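Local coordinates for Rho GTPase-activating protein 5 (Homo sapiens, PDB 5U4V), which is a GTPase-activating protein for Rho-family GTPases, represented here by a pseudoGTPase domain that has a G-domain-like fold but probably lacks catalysis of its own, at residues C71-N76 with L107-I112; V9-L14 with Y43-R48. One frame throughout, in Å; residues are numbered along the deposited sequence.

Contact 1: C71-N76 with L107-I112; sequences CFCVFN and LPFTLI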
loop_
_atom_site.group_PDB
_atom_site.type_symbol
_atom_site.label_atom_id
_atom_site.label_comp_id
_atom_site.label_asym_id
_atom_site.label_seq_id
_atom_site.Cartn_x
_atom_site.Cartn_y
_atom_site.Cartn_z
ATOM N N CYS A 71 3.491 -0.984 4.384
ATOM C CA CYS A 71 3.618 -1.371 2.994
ATOM C C CYS A 71 2.341 -1.287 2.171
ATOM O O CYS A 71 1.425 -2.072 2.351
ATOM C CB CYS A 71 4.219 -2.765 2.923
ATOM S SG CYS A 71 4.492 -3.316 1.234
ATOM N N PHE A 72 2.308 -0.326 1.257
ATOM C CA PHE A 72 1.299 -0.278 0.207
ATOM C C PHE A 72 1.457 -1.383 -0.811
ATOM O O PHE A 72 2.557 -1.634 -1.288
ATOM C CB PHE A 72 1.344 1.048 -0.527
ATOM C CG PHE A 72 0.591 2.135 0.144
ATOM C CD1 PHE A 72 -0.270 1.856 1.200
ATOM C CD2 PHE A 72 0.723 3.452 -0.305
ATOM C CE1 PHE A 72 -0.974 2.885 1.824
ATOM C CE2 PHE A 72 0.020 4.491 0.324
ATOM C CZ PHE A 72 -0.833 4.203 1.386
ATOM N N CYS A 73 0.351 -2.054 -1.134
ATOM C CA CYS A 73 0.374 -3.054 -2.190
ATOM C C CYS A 73 -0.702 -2.753 -3.210
ATOM O O CYS A 73 -1.895 -2.775 -2.906
ATOM C CB CYS A 73 0.211 -4.467 -1.611
ATOM S SG CYS A 73 1.299 -4.842 -0.211
ATOM N N VAL A 74 -0.265 -2.471 -4.423
ATOM C CA VAL A 74 -1.095 -1.952 -5.509
ATOM C C VAL A 74 -1.120 -3.018 -6.607
ATOM O O VAL A 74 -0.125 -3.657 -6.900
ATOM C CB VAL A 74 -0.511 -0.630 -6.104
ATOM C CG1 VAL A 74 -1.475 0.089 -7.036
ATOM C CG2 VAL A 74 -0.057 0.278 -5.015
ATOM N N PHE A 75 -2.288 -3.192 -7.196
ATOM C CA PHE A 75 -2.516 -4.127 -8.286
ATOM C C PHE A 75 -3.696 -3.596 -9.103
ATOM O O PHE A 75 -4.561 -2.861 -8.565
ATOM C CB PHE A 75 -2.815 -5.535 -7.737
ATOM C CG PHE A 75 -4.063 -5.615 -6.911
ATOM C CD1 PHE A 75 -4.077 -5.151 -5.594
ATOM C CD2 PHE A 75 -5.277 -6.086 -7.479
ATOM C CE1 PHE A 75 -5.255 -5.189 -4.870
ATOM C CE2 PHE A 75 -6.427 -6.107 -6.731
ATOM C CZ PHE A 75 -6.414 -5.684 -5.434
ATOM N N ASN A 76 -3.714 -3.943 -10.393
ATOM C CA ASN A 76 -4.773 -3.527 -11.292
ATOM C C ASN A 76 -5.276 -4.647 -12.226
ATOM O O ASN A 76 -5.972 -4.394 -13.215
ATOM C CB ASN A 76 -4.334 -2.289 -12.087
ATOM C CG ASN A 76 -3.223 -2.566 -13.039
ATOM O OD1 ASN A 76 -2.626 -3.638 -13.020
ATOM N ND2 ASN A 76 -2.932 -1.590 -13.895
ATOM N N LEU A 107 2.984 -6.213 10.531
ATOM C CA LEU A 107 3.542 -5.374 9.487
ATOM C C LEU A 107 2.425 -4.686 8.691
ATOM O O LEU A 107 1.712 -5.341 7.956
ATOM C CB LEU A 107 4.461 -6.155 8.572
ATOM C CG LEU A 107 5.161 -5.195 7.615
ATOM C CD1 LEU A 107 6.338 -4.656 8.391
ATOM C CD2 LEU A 107 5.520 -5.772 6.238
ATOM N N PRO A 108 2.345 -3.364 8.800
ATOM C CA PRO A 108 1.209 -2.588 8.297
ATOM C C PRO A 108 1.086 -2.637 6.784
ATOM O O PRO A 108 1.639 -1.785 6.057
ATOM C CB PRO A 108 1.526 -1.155 8.741
ATOM C CG PRO A 108 2.539 -1.301 9.825
ATOM C CD PRO A 108 3.353 -2.510 9.444
ATOM N N PHE A 109 0.356 -3.627 6.312
ATOM C CA PHE A 109 0.051 -3.704 4.890
ATOM C C PHE A 109 -1.211 -2.856 4.610
ATOM O O PHE A 109 -1.942 -2.548 5.526
ATOM C CB PHE A 109 -0.192 -5.165 4.459
ATOM C CG PHE A 109 1.042 -6.013 4.325
ATOM C CD1 PHE A 109 1.945 -5.837 3.248
ATOM C CD2 PHE A 109 1.287 -7.058 5.221
ATOM C CE1 PHE A 109 3.056 -6.674 3.102
ATOM C CE2 PHE A 109 2.410 -7.890 5.078
ATOM C CZ PHE A 109 3.293 -7.704 4.020
ATOM N N THR A 110 -1.422 -2.462 3.357
ATOM C CA THR A 110 -2.704 -1.975 2.854
ATOM C C THR A 110 -2.734 -2.309 1.378
ATOM O O THR A 110 -1.735 -2.064 0.648
ATOM C CB THR A 110 -2.914 -0.444 3.064
ATOM O OG1 THR A 110 -2.971 -0.173 4.463
ATOM C CG2 THR A 110 -4.263 0.070 2.393
ATOM N N LEU A 111 -3.839 -2.902 0.949
ATOM C CA LEU A 111 -3.981 -3.319 -0.427
ATOM C C LEU A 111 -4.709 -2.258 -1.203
ATOM O O LEU A 111 -5.807 -1.895 -0.847
ATOM C CB LEU A 111 -4.707 -4.681 -0.553
ATOM C CG LEU A 111 -4.002 -5.880 0.087
ATOM C CD1 LEU A 111 -4.908 -7.114 0.018
ATOM C CD2 LEU A 111 -2.645 -6.183 -0.551
ATOM N N ILE A 112 -4.125 -1.858 -2.332
ATOM C CA ILE A 112 -4.730 -0.868 -3.150
ATOM C C ILE A 112 -5.096 -1.376 -4.506
ATOM O O ILE A 112 -4.223 -1.686 -5.275
ATOM C CB ILE A 112 -3.873 0.400 -3.273
ATOM C CG1 ILE A 112 -3.744 1.065 -1.893
ATOM C CG2 ILE A 112 -4.506 1.380 -4.242
ATOM C CD1 ILE A 112 -2.591 2.037 -1.834
#
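Cys71 N bonds to Pro108 O, and from there the strands 71-75 and 109-112 run parallel, their short axes 20° apart. Thr110 N then gives to Cys71 O, Cys73 N to Thr110 O, Ile112 N to Cys73 O, and Phe75 N to Ile112 O at 3.1 Å, so the bonding passes back and forth between the strands.

On the face carrying Phe72, Val74, Thr110 and Ile112, the packing is aromatic against aliphatic. Ile112 CD1 sits 3.8 Å from the centroid of the Phe72 ring, over its face, in a CH-pi contact. Thr110 CB meets the edge of the same ring, 4.0 Å from Phe72 CD1. Val74 stands next to Ile112, its CG2 4.2 Å from Ile112 CB. Helices 19-28 and 156-173 also reach Phe72.

On the other face, sulfur and aromatic carbon meet. Cys73 SG comes within 3.7 Å of Phe109 CD1, at an oblique angle to the ring. Cys71 CB lies 3.8 Å from that same Phe109 CD1; its SG, anti to the backbone N (chi1 -177°), also stays beside the ring. Leu111 CD2 touches Cys73 CB at 3.5 Å, and helix 78-96 packs on Cys73 and Phe75.

Strand 69-75 reaches strand 109-114 through helix 78-96, a beta-alpha-beta crossover in the central sheet of a P-loop NTPase-like G domain.

Contact 2: V9-L14 with Y43-R48; sequences VNLFIL and YELDLR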
loop_
_atom_site.group_PDB
_atom_site.type_symbol
_atom_site.label_atom_id
_atom_site.label_comp_id
_atom_site.label_asym_id
_atom_site.label_seq_id
_atom_site.Cartn_x
_atom_site.Cartn_y
_atom_site.Cartn_z
ATOM N N VAL A 9 7.764 8.082 8.307
ATOM C CA VAL A 9 7.281 6.754 8.067
ATOM C C VAL A 9 7.882 6.224 6.790
ATOM O O VAL A 9 7.960 6.926 5.804
ATOM C CB VAL A 9 5.751 6.728 8.001
ATOM C CG1 VAL A 9 5.248 5.299 7.799
ATOM C CG2 VAL A 9 5.168 7.325 9.269
ATOM N N ASN A 10 8.352 5.001 6.839
ATOM C CA ASN A 10 8.937 4.397 5.663
ATOM C C ASN A 10 7.875 3.637 4.945
ATOM O O ASN A 10 7.478 2.578 5.392
ATOM C CB ASN A 10 10.052 3.454 6.058
ATOM C CG ASN A 10 11.415 4.090 5.875
ATOM O OD1 ASN A 10 11.658 4.699 4.853
ATOM N ND2 ASN A 10 12.318 3.926 6.853
ATOM N N LEU A 11 7.393 4.158 3.838
ATOM C CA LEU A 11 6.301 3.489 3.175
ATOM C C LEU A 11 6.754 2.795 1.950
ATOM O O LEU A 11 6.893 3.417 0.900
ATOM C CB LEU A 11 5.225 4.477 2.787
ATOM C CG LEU A 11 4.016 4.391 3.675
ATOM C CD1 LEU A 11 3.035 5.504 3.317
ATOM C CD2 LEU A 11 3.422 3.025 3.401
ATOM N N PHE A 12 6.958 1.505 2.058
ATOM C CA PHE A 12 7.256 0.721 0.884
ATOM C C PHE A 12 5.991 0.521 0.040
ATOM O O PHE A 12 4.856 0.514 0.560
ATOM C CB PHE A 12 7.850 -0.628 1.283
ATOM C CG PHE A 12 9.111 -0.523 2.113
ATOM C CD1 PHE A 12 10.360 -0.431 1.495
ATOM C CD2 PHE A 12 9.054 -0.554 3.513
ATOM C CE1 PHE A 12 11.533 -0.355 2.252
ATOM C CE2 PHE A 12 10.221 -0.501 4.281
ATOM C CZ PHE A 12 11.466 -0.403 3.650
ATOM N N ILE A 13 6.197 0.393 -1.271
ATOM C CA ILE A 13 5.100 0.229 -2.207
ATOM C C ILE A 13 5.450 -0.875 -3.202
ATOM O O ILE A 13 6.394 -0.719 -4.015
ATOM C CB ILE A 13 4.759 1.530 -2.991
ATOM C CG1 ILE A 13 4.236 2.629 -2.065
ATOM C CG2 ILE A 13 3.723 1.241 -4.071
ATOM C CD1 ILE A 13 4.082 4.006 -2.740
ATOM N N LEU A 14 4.667 -1.963 -3.150
ATOM C CA LEU A 14 4.780 -3.088 -4.079
ATOM C C LEU A 14 3.859 -2.927 -5.255
ATOM O O LEU A 14 2.712 -2.459 -5.113
ATOM C CB LEU A 14 4.415 -4.361 -3.389
ATOM C CG LEU A 14 5.529 -5.074 -2.650
ATOM C CD1 LEU A 14 4.890 -5.950 -1.588
ATOM C CD2 LEU A 14 6.312 -5.931 -3.651
ATOM N N TYR A 43 3.205 14.812 7.963
ATOM C CA TYR A 43 4.000 13.590 8.028
ATOM C C TYR A 43 5.144 13.732 7.053
ATOM O O TYR A 43 4.945 14.247 5.928
ATOM C CB TYR A 43 3.148 12.370 7.662
ATOM C CG TYR A 43 1.986 12.107 8.602
ATOM C CD1 TYR A 43 0.749 12.763 8.435
ATOM C CD2 TYR A 43 2.101 11.160 9.643
ATOM C CE1 TYR A 43 -0.314 12.516 9.295
ATOM C CE2 TYR A 43 1.032 10.893 10.492
ATOM C CZ TYR A 43 -0.170 11.581 10.312
ATOM O OH TYR A 43 -1.211 11.353 11.187
ATOM N N GLU A 44 6.331 13.286 7.452
ATOM C CA GLU A 44 7.341 13.055 6.436
ATOM C C GLU A 44 7.332 11.600 6.003
ATOM O O GLU A 44 7.723 10.730 6.754
ATOM C CB GLU A 44 8.741 13.573 6.820
ATOM C CG GLU A 44 9.279 13.158 8.177
ATOM C CD GLU A 44 10.767 13.461 8.300
ATOM O OE1 GLU A 44 11.511 13.230 7.310
ATOM O OE2 GLU A 44 11.198 13.923 9.385
ATOM N N LEU A 45 6.860 11.357 4.798
ATOM C CA LEU A 45 6.808 10.012 4.252
ATOM C C LEU A 45 7.971 9.788 3.299
ATOM O O LEU A 45 8.320 10.648 2.486
ATOM C CB LEU A 45 5.491 9.802 3.523
ATOM C CG LEU A 45 4.287 9.948 4.468
ATOM C CD1 LEU A 45 2.983 9.926 3.719
ATOM C CD2 LEU A 45 4.324 8.824 5.510
ATOM N N ASP A 46 8.577 8.620 3.408
ATOM C CA ASP A 46 9.539 8.174 2.416
ATOM C C ASP A 46 8.932 7.048 1.635
ATOM O O ASP A 46 8.952 5.902 2.055
ATOM C CB ASP A 46 10.861 7.733 3.082
ATOM C CG ASP A 46 11.661 8.892 3.637
ATOM O OD1 ASP A 46 11.339 10.077 3.394
ATOM O OD2 ASP A 46 12.646 8.620 4.349
ATOM N N LEU A 47 8.441 7.362 0.449
ATOM C CA LEU A 47 7.840 6.362 -0.411
ATOM C C LEU A 47 8.877 5.645 -1.233
ATOM O O LEU A 47 9.545 6.222 -2.091
ATOM C CB LEU A 47 6.772 6.979 -1.306
ATOM C CG LEU A 47 5.652 7.533 -0.412
ATOM C CD1 LEU A 47 4.661 8.340 -1.228
ATOM C CD2 LEU A 47 4.949 6.478 0.444
ATOM N N ARG A 48 9.000 4.355 -0.971
ATOM C CA ARG A 48 9.974 3.536 -1.653
ATOM C C ARG A 48 9.289 2.457 -2.460
ATOM O O ARG A 48 8.945 1.410 -1.915
ATOM C CB ARG A 48 10.875 2.882 -0.623
ATOM C CG ARG A 48 11.745 3.833 0.158
ATOM C CD ARG A 48 12.686 3.070 1.065
ATOM N NE ARG A 48 13.491 3.993 1.838
ATOM C CZ ARG A 48 14.312 3.639 2.832
ATOM N NH1 ARG A 48 14.468 2.364 3.183
ATOM N NH2 ARG A 48 14.998 4.570 3.484
#
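The Phe12 ring and the Arg48 chain rise together from neighbouring parallel strands of the G-domain-like sheet. The ring and guanidinium planes stand 81° apart, with Phe12 CE1 near the guanidinium plane at its edge and 3.8 Å from Arg48 CD, set there by an extended chain (CD anti to CA, chi2 -175°). An alanine in place of Phe12 would probably leave the Arg48 methylenes and guanidinium edge without their aromatic neighbour and the arginine chain freer to swing.

Asn10 comes at the same guanidinium from another direction, its amide plane turned 53° from it. Asp46, beside Asn10 on this mixed, more polar face, forms a salt bridge with Lys8.

The reverse face is aliphatic. Val9 and Leu45 run alongside each other, Leu45 CD2 lying 3.6 Å from Val9 CB, and Leu11 CD1 approaches that same Leu45 CD2. Ile13 crosses Leu47, its CD1 4.1 Å from Leu47 CD2. Helix 156-173 covers Val9 and Leu11, while helix 19-28 packs on Ile13 and Leu47.

Five backbone hydrogen bonds join the strands, Asp46 N to Val9 O at 3.0 Å among them. Over the centre of the guanidinium, Asn10 OD1 lies 3.5 Å from Arg48 CZ.

Both contacts pair parallel strands of one sheet, and strand 8-14 of contact 2 lies directly beside strand 69-75 of contact 1. Backbone bonds join them: Phe72 N lies 2.8 Å from Phe12 O, and Phe72 O faces Leu14 N, both probable hydrogen bonds. Ile13 also packs its CG1 on Phe72 CB, continuing one apolar layer across the strands under helices 19-28 and 156-173. Contact 1 sits near the centre of the chain, and all its touching residues are buried, with aromatic, aliphatic and sulfur groups on its two faces. Contact 2, farther out, buries one face and gives the other to amide, carboxylate and guanidinium groups beside one aromatic ring, with Arg48 exposed.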